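Local atomic coordinates of protein HTP-2 (PDB entry 4TZM), a protein that binds a closure motif of its partner HTP-3 through a HORMA domain and probably helps assemble the chromosome axis in meiosis. Residues D21-K26 and I70-S75; D98-G103 and M127-F132; I108-T113 and A195-K200. All blocks are in the same frame, centred on the assembly; numbering follows the deposited sequence.

In the fold
Interaction 1 comes first along the chain and is complete before the other two begin. It joins the N-terminal loop 21-26 to the turn between strands 65-69 and 75-79, with its centre about 25 Å from that of interaction 2 and about 28 Å from that of interaction 3. Interactions 2 and 3 alternate along the chain and share the main antiparallel sheet: helix 84-102 leads into strand 105-113, which pairs with strand 123-133 and with strand 193-201. Their centres are about 17 Å apart, and Phe129 packs on Ile108 where they touch. Interaction 3 thus ties the peptide-binding strand 193-201 to the HORMA core, while interaction 1 lies across the chain's centre from it.

Interaction 1: residues D21-K26 and I70-S75; sequences DKTWSK and ITENLS
This is a loop-on-loop contact at the flank of the HORMA domain, where the N-terminal segment 21-26, ahead of helix 35-56, lies against the turn 70-75 of the hairpin formed by strands 65-69 and 75-79. Each side has its own local motif. In 21-26 an Asx motif folds the chain: Asp21 OD1 uses its anti lone pair to accept from Trp24 N at 2.6 Å, with an N-H...O angle of 160°. In 70-75 a classic beta bulge sets Ile70 and Thr71 against Leu74, with Ile70 N donating to Leu74 O at 3.0 Å, and an ST turn brings Thr71 OG1 to 3.2 Å from Asn73 N.

No hydrogen bond crosses between the segments, so shape does the work. Thr23 has its CG2 anti to the backbone N, which sends the methyl toward the hairpin turn, where it rests 3.9 Å from Ile70 O and close to Thr71 O. On the other branch, OG1 meets the aliphatic CG of Glu72, the two side chains crossing at about a right angle. The carboxylates of Asp21 and Glu72 are near neighbours, OD2 to OE2 5.3 Å; the like charges may raise the proton affinity of one or the other.

Trp24 brings the buried part of the contact. With CG anti to the backbone N (chi1 175°), its six-membered ring swings toward the hairpin, while NE1 at the other end of the indole bonds to Pro29 O and the ring system stacks with Phe28. Arg168 of helix 164-185 touches Trp24 as well, and Val175 of the same helix touches Ile70. The approach of Ile70 to the indole is oblique, with CG2 lying 3.8 Å from Trp24 CZ3.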
loop_
_atom_site.group_PDB
_atom_site.type_symbol
_atom_site.label_atom_id
_atom_site.label_comp_id
_atom_site.label_asym_id
_atom_site.label_seq_id
_atom_site.Cartn_x
_atom_site.Cartn_y
_atom_site.Cartn_z
ATOM N N ASP A 21 -5.743 5.306 20.948
ATOM C CA ASP A 21 -4.881 4.151 21.172
ATOM C C ASP A 21 -3.413 4.555 21.047
ATOM O O ASP A 21 -3.000 5.127 20.036
ATOM C CB ASP A 21 -5.220 3.029 20.184
ATOM C CG ASP A 21 -4.394 1.777 20.414
ATOM O OD1 ASP A 21 -3.293 1.677 19.835
ATOM O OD2 ASP A 21 -4.846 0.890 21.170
ATOM N N LYS A 22 -2.635 4.254 22.082
ATOM C CA LYS A 22 -1.232 4.651 22.146
ATOM C C LYS A 22 -0.394 3.950 21.074
ATOM O O LYS A 22 0.481 4.560 20.454
ATOM C CB LYS A 22 -0.667 4.356 23.538
ATOM C CG LYS A 22 0.627 5.088 23.861
ATOM C CD LYS A 22 0.486 6.586 23.635
ATOM C CE LYS A 22 1.622 7.356 24.291
ATOM N NZ LYS A 22 1.635 7.158 25.768
ATOM N N THR A 23 -0.679 2.670 20.858
ATOM C CA THR A 23 0.052 1.861 19.889
ATOM C C THR A 23 -0.213 2.313 18.455
ATOM O O THR A 23 0.714 2.428 17.651
ATOM C CB THR A 23 -0.315 0.371 20.015
ATOM O OG1 THR A 23 -0.167 -0.051 21.377
ATOM C CG2 THR A 23 0.575 -0.471 19.119
ATOM N N TRP A 24 -1.481 2.564 18.144
ATOM C CA TRP A 24 -1.877 3.014 16.812
ATOM C C TRP A 24 -1.197 4.328 16.432
ATOM O O TRP A 24 -0.771 4.508 15.292
ATOM C CB TRP A 24 -3.401 3.169 16.732
ATOM C CG TRP A 24 -3.882 3.750 15.432
ATOM C CD1 TRP A 24 -4.143 5.063 15.166
ATOM C CD2 TRP A 24 -4.159 3.033 14.221
ATOM N NE1 TRP A 24 -4.563 5.209 13.864
ATOM C CE2 TRP A 24 -4.583 3.977 13.261
ATOM C CE3 TRP A 24 -4.089 1.685 13.851
ATOM C CZ2 TRP A 24 -4.935 3.617 11.958
ATOM C CZ3 TRP A 24 -4.440 1.328 12.558
ATOM C CH2 TRP A 24 -4.857 2.291 11.627
ATOM N N SER A 25 -1.084 5.236 17.395
ATOM C CA SER A 25 -0.541 6.566 17.130
ATOM C C SER A 25 0.954 6.539 16.815
ATOM O O SER A 25 1.508 7.523 16.331
ATOM C CB SER A 25 -0.800 7.494 18.319
ATOM O OG SER A 25 -2.189 7.682 18.524
ATOM N N LYS A 26 1.597 5.409 17.084
ATOM C CA LYS A 26 3.028 5.273 16.855
ATOM C C LYS A 26 3.358 5.163 15.367
ATOM O O LYS A 26 4.471 5.479 14.944
ATOM C CB LYS A 26 3.569 4.052 17.604
ATOM C CG LYS A 26 5.082 3.966 17.624
ATOM C CD LYS A 26 5.565 2.591 18.053
ATOM C CE LYS A 26 7.080 2.502 17.956
ATOM N NZ LYS A 26 7.582 1.132 18.257
ATOM N N ILE A 70 0.765 -2.653 15.403
ATOM C CA ILE A 70 -0.398 -1.912 14.934
ATOM C C ILE A 70 -1.449 -1.883 16.033
ATOM O O ILE A 70 -2.099 -0.865 16.267
ATOM C CB ILE A 70 -0.985 -2.540 13.666
ATOM C CG1 ILE A 70 0.117 -2.733 12.628
ATOM C CG2 ILE A 70 -2.111 -1.680 13.112
ATOM C CD1 ILE A 70 -0.234 -3.722 11.561
ATOM N N THR A 71 -1.618 -3.023 16.694
ATOM C CA THR A 71 -2.395 -3.107 17.924
ATOM C C THR A 71 -1.550 -3.846 18.954
ATOM O O THR A 71 -0.448 -4.295 18.643
ATOM C CB THR A 71 -3.742 -3.830 17.727
ATOM O OG1 THR A 71 -3.526 -5.242 17.632
ATOM C CG2 THR A 71 -4.433 -3.345 16.466
ATOM N N GLU A 72 -2.057 -3.971 20.174
ATOM C CA GLU A 72 -1.323 -4.670 21.223
ATOM C C GLU A 72 -1.156 -6.144 20.874
ATOM O O GLU A 72 -0.183 -6.784 21.276
ATOM C CB GLU A 72 -2.037 -4.529 22.566
ATOM C CG GLU A 72 -2.080 -3.114 23.111
ATOM C CD GLU A 72 -2.830 -3.032 24.426
ATOM O OE1 GLU A 72 -3.510 -4.017 24.785
ATOM O OE2 GLU A 72 -2.738 -1.987 25.104
ATOM N N ASN A 73 -2.110 -6.666 20.111
ATOM C CA ASN A 73 -2.142 -8.078 19.748
ATOM C C ASN A 73 -1.367 -8.384 18.467
ATOM O O ASN A 73 -0.924 -9.514 18.259
ATOM C CB ASN A 73 -3.595 -8.534 19.581
ATOM C CG ASN A 73 -3.848 -9.914 20.155
ATOM O OD1 ASN A 73 -3.409 -10.921 19.599
ATOM N ND2 ASN A 73 -4.571 -9.967 21.269
ATOM N N LEU A 74 -1.211 -7.376 17.611
ATOM C CA LEU A 74 -0.690 -7.592 16.262
ATOM C C LEU A 74 0.583 -6.803 15.967
ATOM O O LEU A 74 0.640 -5.586 16.158
ATOM C CB LEU A 74 -1.762 -7.238 15.226
ATOM C CG LEU A 74 -1.347 -7.334 13.756
ATOM C CD1 LEU A 74 -1.156 -8.785 13.334
ATOM C CD2 LEU A 74 -2.360 -6.633 12.862
ATOM N N SER A 75 1.597 -7.513 15.485
ATOM C CA SER A 75 2.882 -6.908 15.167
ATOM C C SER A 75 3.227 -7.084 13.695
ATOM O O SER A 75 2.646 -7.918 13.003
ATOM C CB SER A 75 3.987 -7.515 16.027
ATOM O OG SER A 75 4.330 -8.811 15.566
#

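Interaction 2: residues D98-G103 and M127-F132; sequences DATKDG and MKFIYF
The C-terminal end of helix 84-102 packs onto strand 123-133 of the HORMA sheet, and Tyr131 reaches across to the Schellman motif that ends the helix, with Gly103 (phi 84°) as its C-prime residue. CB of Tyr131 points toward the helix. CG stands anti to the carbonyl carbon, beside the backbone N, and with chi2 at -83° the ring turns one face to Gly103: the CA sits 3.9 Å from the ring centroid, 23° off the normal, a CH-pi contact. Farther out, CE1 comes within 3.4 Å of Thr100 O, while CE2 on the other flank faces Gly103 O. At the tip, OH lies 3.6 Å from Thr100 CG2 and is hydrogen-bonded to Leu105 O, so the buried hydroxyl is satisfied just past the helix end. A leucine here, without hydroxyl or ring, would probably leave Leu105 O without this partner and loosen the packing against Gly103 and Thr100. Thr100 crosses Tyr131 at about a right angle; its OG1 occupies the crowded position between N and carbonyl carbon and bonds to Gly97 O and Ser39 OG. Its methyl has a second aromatic neighbour, CG2 lying over one face of Phe129, 4.2 Å from CE2.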
loop_
_atom_site.group_PDB
_atom_site.type_symbol
_atom_site.label_atom_id
_atom_site.label_comp_id
_atom_site.label_asym_id
_atom_site.label_seq_id
_atom_site.Cartn_x
_atom_site.Cartn_y
_atom_site.Cartn_z
ATOM N N ASP A 98 3.536 10.498 -1.265
ATOM C CA ASP A 98 3.366 11.948 -1.343
ATOM C C ASP A 98 2.538 12.335 -2.560
ATOM O O ASP A 98 1.883 13.375 -2.573
ATOM C CB ASP A 98 4.719 12.664 -1.381
ATOM C CG ASP A 98 5.358 12.781 -0.007
ATOM O OD1 ASP A 98 4.620 12.795 0.999
ATOM O OD2 ASP A 98 6.602 12.864 0.067
ATOM N N ALA A 99 2.560 11.483 -3.578
ATOM C CA ALA A 99 1.802 11.729 -4.796
ATOM C C ALA A 99 0.289 11.552 -4.607
ATOM O O ALA A 99 -0.486 11.933 -5.484
ATOM C CB ALA A 99 2.300 10.824 -5.910
ATOM N N THR A 100 -0.144 10.987 -3.481
ATOM C CA THR A 100 -1.584 10.887 -3.234
ATOM C C THR A 100 -2.135 12.222 -2.739
ATOM O O THR A 100 -3.336 12.472 -2.836
ATOM C CB THR A 100 -1.959 9.777 -2.211
ATOM O OG1 THR A 100 -1.453 10.106 -0.911
ATOM C CG2 THR A 100 -1.425 8.423 -2.646
ATOM N N LYS A 101 -1.262 13.079 -2.215
ATOM C CA LYS A 101 -1.681 14.414 -1.796
ATOM C C LYS A 101 -2.049 15.250 -3.010
ATOM O O LYS A 101 -3.079 15.925 -3.028
ATOM C CB LYS A 101 -0.587 15.107 -0.991
ATOM C CG LYS A 101 -0.280 14.403 0.308
ATOM C CD LYS A 101 0.679 15.185 1.164
ATOM C CE LYS A 101 0.733 14.582 2.548
ATOM N NZ LYS A 101 1.875 15.105 3.342
ATOM N N ASP A 102 -1.199 15.196 -4.027
ATOM C CA ASP A 102 -1.476 15.868 -5.287
ATOM C C ASP A 102 -2.626 15.177 -6.018
ATOM O O ASP A 102 -3.319 15.794 -6.823
ATOM C CB ASP A 102 -0.227 15.891 -6.170
ATOM C CG ASP A 102 0.984 16.490 -5.470
ATOM O OD1 ASP A 102 1.106 16.335 -4.237
ATOM O OD2 ASP A 102 1.822 17.112 -6.158
ATOM N N GLY A 103 -2.818 13.892 -5.733
ATOM C CA GLY A 103 -3.847 13.101 -6.384
ATOM C C GLY A 103 -3.409 12.547 -7.727
ATOM O O GLY A 103 -4.223 12.397 -8.637
ATOM N N MET A 127 -1.421 -1.904 -5.132
ATOM C CA MET A 127 -2.295 -1.028 -4.363
ATOM C C MET A 127 -2.855 0.067 -5.274
ATOM O O MET A 127 -2.139 0.989 -5.665
ATOM C CB MET A 127 -1.543 -0.420 -3.173
ATOM C CG MET A 127 -2.448 0.265 -2.152
ATOM S SD MET A 127 -1.599 0.767 -0.635
ATOM C CE MET A 127 -0.680 -0.717 -0.241
ATOM N N LYS A 128 -4.135 -0.050 -5.616
ATOM C CA LYS A 128 -4.780 0.887 -6.533
ATOM C C LYS A 128 -5.620 1.900 -5.770
ATOM O O LYS A 128 -6.266 1.563 -4.780
ATOM C CB LYS A 128 -5.648 0.141 -7.546
ATOM C CG LYS A 128 -4.876 -0.822 -8.435
ATOM C CD LYS A 128 -5.812 -1.669 -9.284
ATOM C CE LYS A 128 -5.035 -2.616 -10.186
ATOM N NZ LYS A 128 -5.926 -3.462 -11.030
ATOM N N PHE A 129 -5.623 3.141 -6.243
ATOM C CA PHE A 129 -6.216 4.229 -5.480
ATOM C C PHE A 129 -7.446 4.849 -6.148
ATOM O O PHE A 129 -7.619 4.780 -7.366
ATOM C CB PHE A 129 -5.154 5.304 -5.211
ATOM C CG PHE A 129 -4.057 4.845 -4.286
ATOM C CD1 PHE A 129 -2.929 4.204 -4.781
ATOM C CD2 PHE A 129 -4.163 5.039 -2.915
ATOM C CE1 PHE A 129 -1.924 3.772 -3.926
ATOM C CE2 PHE A 129 -3.164 4.611 -2.056
ATOM C CZ PHE A 129 -2.045 3.977 -2.563
ATOM N N ILE A 130 -8.311 5.424 -5.320
ATOM C CA ILE A 130 -9.451 6.201 -5.783
ATOM C C ILE A 130 -9.470 7.503 -5.007
ATOM O O ILE A 130 -9.291 7.508 -3.790
ATOM C CB ILE A 130 -10.791 5.462 -5.580
ATOM C CG1 ILE A 130 -10.778 4.109 -6.291
ATOM C CG2 ILE A 130 -11.960 6.314 -6.076
ATOM C CD1 ILE A 130 -11.994 3.255 -6.005
ATOM N N TYR A 131 -9.675 8.607 -5.711
ATOM C CA TYR A 131 -9.701 9.911 -5.077
ATOM C C TYR A 131 -11.135 10.423 -5.019
ATOM O O TYR A 131 -11.902 10.236 -5.960
ATOM C CB TYR A 131 -8.780 10.873 -5.830
ATOM C CG TYR A 131 -7.339 10.414 -5.796
ATOM C CD1 TYR A 131 -6.528 10.705 -4.709
ATOM C CD2 TYR A 131 -6.800 9.657 -6.833
ATOM C CE1 TYR A 131 -5.216 10.276 -4.660
ATOM C CE2 TYR A 131 -5.486 9.222 -6.789
ATOM C CZ TYR A 131 -4.699 9.536 -5.699
ATOM O OH TYR A 131 -3.388 9.111 -5.640
ATOM N N PHE A 132 -11.509 11.030 -3.898
ATOM C CA PHE A 132 -12.863 11.552 -3.748
ATOM C C PHE A 132 -12.869 13.066 -3.615
ATOM O O PHE A 132 -11.883 13.679 -3.193
ATOM C CB PHE A 132 -13.560 10.931 -2.537
ATOM C CG PHE A 132 -13.823 9.460 -2.674
ATOM C CD1 PHE A 132 -12.838 8.534 -2.357
ATOM C CD2 PHE A 132 -15.059 8.996 -3.109
ATOM C CE1 PHE A 132 -13.076 7.173 -2.477
ATOM C CE2 PHE A 132 -15.304 7.636 -3.234
ATOM C CZ PHE A 132 -14.311 6.724 -2.915
#

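Interaction 3: residues I108-T113 and A195-K200; sequences ISLVVT and ANFRLK
Two flat groups of strand 193-201, on opposite faces of the antiparallel HORMA sheet, are each covered by a side chain of strand 105-113. The Phe197 ring has Leu110 CD1 over the centre of one face, 4.2 Å from the centroid and 12° off the normal, a CH-pi contact; Ile108 CD1 approaches the ring obliquely. Leu93 and Ile89 of helix 84-102 also touch Phe197. On the other side of the sheet, the Arg198 guanidinium carries Val111 CG1 over the centre of one face, 3.6 Å from CZ, and has Asn196 CB at its edge, in plane.

Arg198 has CG anti to the carbonyl carbon and is extended from CG to NE, so it slants back past Asn196 and across Val111, crossing the latter at about a right angle. There NE donates to a lone pair of Asn196 OD1 at 3.0 Å, NH2 reaches Asp118 O and NH1 reaches Phe220 O. A water that donates to Thr113 OG1 at 2.7 Å also accepts, weakly, from Arg198 NH2; Thr113 OG1 is itself hydrogen-bonded to His115 O.

Between the backbones, Ser109 and Arg198 form one hydrogen-bonded pair, with Ser109 N to Arg198 O at 2.8 Å and Arg198 N to Ser109 O at 2.9 Å. Val111 and Asn196 form the next: Val111 N meets Asn196 O nearly straight on (177°), at 2.5 Å.

The other edge of 195-200 pairs antiparallel with the bound peptide, so this strand is held between the core sheet and the closure motif. Each nitrogen of the buried guanidinium has a protein oxygen as partner, which probably makes its charge tolerable there and helps hold it flat on Val111.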
loop_
_atom_site.group_PDB
_atom_site.type_symbol
_atom_site.label_atom_id
_atom_site.label_comp_id
_atom_site.label_asym_id
_atom_site.label_seq_id
_atom_site.Cartn_x
_atom_site.Cartn_y
_atom_site.Cartn_z
ATOM N N ILE A 108 0.454 1.757 -7.200
ATOM C CA ILE A 108 1.841 1.368 -6.972
ATOM C C ILE A 108 1.915 -0.134 -6.716
ATOM O O ILE A 108 1.167 -0.680 -5.901
ATOM C CB ILE A 108 2.492 2.144 -5.802
ATOM C CG1 ILE A 108 3.895 1.592 -5.535
ATOM C CG2 ILE A 108 1.632 2.084 -4.549
ATOM C CD1 ILE A 108 4.694 2.380 -4.526
ATOM N N SER A 109 2.806 -0.806 -7.437
ATOM C CA SER A 109 2.907 -2.254 -7.340
ATOM C C SER A 109 4.320 -2.730 -7.038
ATOM O O SER A 109 5.303 -2.193 -7.561
ATOM C CB SER A 109 2.411 -2.908 -8.632
ATOM O OG SER A 109 1.013 -2.739 -8.780
ATOM N N LEU A 110 4.404 -3.732 -6.170
ATOM C CA LEU A 110 5.634 -4.475 -5.963
ATOM C C LEU A 110 5.658 -5.626 -6.960
ATOM O O LEU A 110 4.837 -6.539 -6.878
ATOM C CB LEU A 110 5.729 -4.995 -4.531
ATOM C CG LEU A 110 6.909 -5.931 -4.278
ATOM C CD1 LEU A 110 8.203 -5.278 -4.739
ATOM C CD2 LEU A 110 6.997 -6.316 -2.813
ATOM N N VAL A 111 6.596 -5.578 -7.899
ATOM C CA VAL A 111 6.610 -6.513 -9.015
ATOM C C VAL A 111 7.815 -7.449 -8.978
ATOM O O VAL A 111 8.959 -6.999 -8.942
ATOM C CB VAL A 111 6.598 -5.753 -10.356
ATOM C CG1 VAL A 111 6.808 -6.708 -11.518
ATOM C CG2 VAL A 111 5.295 -4.983 -10.513
ATOM N N VAL A 112 7.550 -8.752 -8.988
ATOM C CA VAL A 112 8.619 -9.743 -8.962
ATOM C C VAL A 112 8.735 -10.470 -10.300
ATOM O O VAL A 112 7.759 -11.013 -10.815
ATOM C CB VAL A 112 8.405 -10.771 -7.840
ATOM C CG1 VAL A 112 9.579 -11.736 -7.776
ATOM C CG2 VAL A 112 8.221 -10.063 -6.506
ATOM N N THR A 113 9.941 -10.461 -10.862
ATOM C CA THR A 113 10.220 -11.131 -12.129
ATOM C C THR A 113 11.436 -12.038 -11.989
ATOM O O THR A 113 12.268 -11.826 -11.109
ATOM C CB THR A 113 10.484 -10.124 -13.265
ATOM O OG1 THR A 113 11.587 -9.278 -12.910
ATOM C CG2 THR A 113 9.256 -9.267 -13.526
ATOM N N ALA A 195 13.062 -8.100 -7.817
ATOM C CA ALA A 195 11.932 -7.386 -7.232
ATOM C C ALA A 195 11.974 -5.911 -7.622
ATOM O O ALA A 195 13.029 -5.282 -7.579
ATOM C CB ALA A 195 11.922 -7.542 -5.719
ATOM N N ASN A 196 10.815 -5.370 -7.985
ATOM C CA ASN A 196 10.718 -4.026 -8.542
ATOM C C ASN A 196 9.502 -3.263 -8.014
ATOM O O ASN A 196 8.470 -3.861 -7.706
ATOM C CB ASN A 196 10.654 -4.111 -10.068
ATOM C CG ASN A 196 11.344 -2.955 -10.749
ATOM O OD1 ASN A 196 11.007 -2.595 -11.876
ATOM N ND2 ASN A 196 12.319 -2.366 -10.071
ATOM N N PHE A 197 9.635 -1.946 -7.895
ATOM C CA PHE A 197 8.500 -1.074 -7.614
ATOM C C PHE A 197 8.126 -0.306 -8.875
ATOM O O PHE A 197 8.943 0.427 -9.428
ATOM C CB PHE A 197 8.818 -0.101 -6.480
ATOM C CG PHE A 197 8.653 -0.692 -5.112
ATOM C CD1 PHE A 197 7.390 -0.937 -4.599
ATOM C CD2 PHE A 197 9.758 -0.999 -4.334
ATOM C CE1 PHE A 197 7.229 -1.480 -3.338
ATOM C CE2 PHE A 197 9.604 -1.543 -3.071
ATOM C CZ PHE A 197 8.339 -1.783 -2.574
ATOM N N ARG A 198 6.893 -0.488 -9.332
ATOM C CA ARG A 198 6.430 0.152 -10.558
ATOM C C ARG A 198 5.087 0.827 -10.317
ATOM O O ARG A 198 4.221 0.273 -9.642
ATOM C CB ARG A 198 6.320 -0.871 -11.692
ATOM C CG ARG A 198 7.563 -1.732 -11.870
ATOM C CD ARG A 198 7.392 -2.757 -12.979
ATOM N NE ARG A 198 8.483 -3.728 -12.985
ATOM C CZ ARG A 198 8.633 -4.680 -13.900
ATOM N NH1 ARG A 198 7.765 -4.791 -14.895
ATOM N NH2 ARG A 198 9.657 -5.519 -13.821
ATOM N N LEU A 199 4.910 2.024 -10.865
ATOM C CA LEU A 199 3.694 2.774 -10.595
ATOM C C LEU A 199 3.045 3.337 -11.856
ATOM O O LEU A 199 3.654 3.380 -12.924
ATOM C CB LEU A 199 3.978 3.897 -9.583
ATOM C CG LEU A 199 5.037 4.966 -9.853
ATOM C CD1 LEU A 199 4.507 6.066 -10.754
ATOM C CD2 LEU A 199 5.521 5.560 -8.542
ATOM N N LYS A 200 1.795 3.759 -11.712
ATOM C CA LYS A 200 1.046 4.332 -12.813
ATOM C C LYS A 200 0.485 5.682 -12.394
ATOM O O LYS A 200 -0.184 5.792 -11.368
ATOM C CB LYS A 200 -0.079 3.392 -13.246
ATOM C CG LYS A 200 -0.965 3.919 -14.359
ATOM C CD LYS A 200 -2.079 2.931 -14.674
ATOM C CE LYS A 200 -2.993 3.444 -15.775
ATOM N NZ LYS A 200 -4.136 2.517 -16.004
HETATM O O HOH W 1 11.054 -6.898 -11.779
#